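Local coordinates for Poly(A) RNA polymerase protein 2 (Saccharomyces cerevisiae, PDB 3NYB) that probably adds poly(A) tails to RNA as the polymerase subunit of the TRAMP RNA surveillance complex, working beside a zinc knuckle partner protein, at residues Gly182-Phe187 and Arg277-Ile282. The protein carries 1 engineered substitution. Residues are numbered along the deposited sequence; the frame is centred on the assembly and turned at random.
Sequences GGLGGF and RGSFNI
With chi1 of 50°, F280 holds its CG in the crowded position between backbone N and carbonyl carbon, which lays the ring over G182; S279 instead sets OG beside its own backbone N (chi1 -62°), aimed at the other segment. The CA of G182 sits above the centre of the phenyl face, 3.6 Å from the F280 ring centroid, in a CH-pi contact. Glycine suits this place: a CB would conflict with CE1 of F280 and N of N281, and the positive phi favours it too. Two hydrogen bonds join the segments. Between backbones, N281 N donates to G182 O at 3.0 Å, its N-H meeting a carbonyl lone pair, though bent to 144° at the hydrogen. The short serine hydroxyl lets S279 OG donate directly to G183 O at 2.8 Å, from above the carbonyl plane. L184 starts away, but its CD2 returns to 3.8 Å from S279 OG, and its branched end also packs on L263, I189 and L192. An alanine in place of S279 would probably weaken this junction, since the hydroxyl bond to G183 O would be gone. The glycine-rich lead-in to helix 186-198 is thus tied to an inverse gamma turn centred on S279 and the type I beta turn S279-I282 that leads into helix 282-304.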
loop_
_atom_site.group_PDB
_atom_site.type_symbol
_atom_site.label_atom_id
_atom_site.label_comp_id
_atom_site.label_asym_id
_atom_site.label_seq_id
_atom_site.Cartn_x
_atom_site.Cartn_y
_atom_site.Cartn_z
ATOM N N GLY A 182 14.872 -3.125 3.495
ATOM C CA GLY A 182 14.737 -2.550 2.166
ATOM C C GLY A 182 13.378 -2.707 1.508
ATOM O O GLY A 182 13.276 -2.606 0.287
ATOM N N GLY A 183 12.339 -2.958 2.303
ATOM C CA GLY A 183 10.975 -3.009 1.784
ATOM C C GLY A 183 10.339 -1.624 1.657
ATOM O O GLY A 183 10.984 -0.614 1.939
ATOM N N LEU A 184 9.074 -1.569 1.239
ATOM C CA LEU A 184 8.344 -0.299 1.142
ATOM C C LEU A 184 7.707 0.114 2.459
ATOM O O LEU A 184 6.999 -0.676 3.083
ATOM C CB LEU A 184 7.235 -0.380 0.096
ATOM C CG LEU A 184 7.621 -0.562 -1.364
ATOM C CD1 LEU A 184 6.359 -0.550 -2.211
ATOM C CD2 LEU A 184 8.618 0.519 -1.812
ATOM N N GLY A 185 7.945 1.362 2.862
ATOM C CA GLY A 185 7.325 1.924 4.049
ATOM C C GLY A 185 5.852 2.221 3.830
ATOM O O GLY A 185 5.337 2.078 2.723
ATOM N N GLY A 186 5.169 2.642 4.886
ATOM C CA GLY A 186 3.742 2.852 4.810
ATOM C C GLY A 186 3.362 4.012 3.908
ATOM O O GLY A 186 2.515 3.872 3.017
ATOM N N PHE A 187 3.966 5.168 4.141
ATOM C CA PHE A 187 3.628 6.346 3.341
ATOM C C PHE A 187 3.871 6.074 1.854
ATOM O O PHE A 187 3.042 6.394 1.004
ATOM C CB PHE A 187 4.399 7.588 3.818
ATOM C CG PHE A 187 4.255 8.776 2.908
ATOM C CD1 PHE A 187 3.201 9.657 3.055
ATOM C CD2 PHE A 187 5.176 9.003 1.901
ATOM C CE1 PHE A 187 3.070 10.740 2.218
ATOM C CE2 PHE A 187 5.048 10.078 1.058
ATOM C CZ PHE A 187 3.995 10.949 1.216
ATOM N N ARG A 277 14.308 6.379 -0.377
ATOM C CA ARG A 277 15.719 6.070 -0.555
ATOM C C ARG A 277 16.064 4.761 0.140
ATOM O O ARG A 277 16.834 3.956 -0.381
ATOM C CB ARG A 277 16.586 7.207 -0.007
ATOM C CG ARG A 277 18.067 6.881 0.070
ATOM C CD ARG A 277 18.693 6.836 -1.305
ATOM N NE ARG A 277 18.824 8.172 -1.874
ATOM C CZ ARG A 277 19.942 8.889 -1.845
ATOM N NH1 ARG A 277 21.033 8.392 -1.277
ATOM N NH2 ARG A 277 19.968 10.100 -2.389
ATOM N N GLY A 278 15.473 4.552 1.314
ATOM C CA GLY A 278 15.782 3.396 2.136
ATOM C C GLY A 278 15.257 2.065 1.621
ATOM O O GLY A 278 15.630 1.009 2.136
ATOM N N SER A 279 14.385 2.104 0.616
ATOM C CA SER A 279 13.866 0.882 0.015
ATOM C C SER A 279 14.841 0.293 -1.003
ATOM O O SER A 279 14.596 0.327 -2.204
ATOM C CB SER A 279 12.509 1.143 -0.635
ATOM O OG SER A 279 11.560 1.553 0.332
ATOM N N PHE A 280 15.946 -0.256 -0.519
ATOM C CA PHE A 280 17.001 -0.710 -1.415
ATOM C C PHE A 280 16.660 -2.020 -2.126
ATOM O O PHE A 280 17.326 -2.414 -3.087
ATOM C CB PHE A 280 18.343 -0.813 -0.683
ATOM C CG PHE A 280 18.290 -1.592 0.612
ATOM C CD1 PHE A 280 18.393 -2.974 0.611
ATOM C CD2 PHE A 280 18.174 -0.935 1.834
ATOM C CE1 PHE A 280 18.362 -3.691 1.797
ATOM C CE2 PHE A 280 18.145 -1.646 3.032
ATOM C CZ PHE A 280 18.239 -3.027 3.010
ATOM N N ASN A 281 15.614 -2.690 -1.665
ATOM C CA ASN A 281 15.260 -3.969 -2.250
ATOM C C ASN A 281 14.228 -3.801 -3.339
ATOM O O ASN A 281 13.441 -4.699 -3.621
ATOM C CB ASN A 281 14.756 -4.931 -1.190
ATOM C CG ASN A 281 14.934 -6.372 -1.599
ATOM O OD1 ASN A 281 14.267 -7.259 -1.075
ATOM N ND2 ASN A 281 15.840 -6.615 -2.546
ATOM N N ILE A 282 14.249 -2.632 -3.955
ATOM C CA ILE A 282 13.244 -2.261 -4.924
ATOM C C ILE A 282 13.213 -3.217 -6.113
ATOM O O ILE A 282 12.181 -3.398 -6.744
ATOM C CB ILE A 282 13.475 -0.814 -5.391
ATOM C CG1 ILE A 282 12.428 -0.411 -6.429
ATOM C CG2 ILE A 282 14.912 -0.631 -5.885
ATOM C CD1 ILE A 282 11.074 -0.175 -5.830
#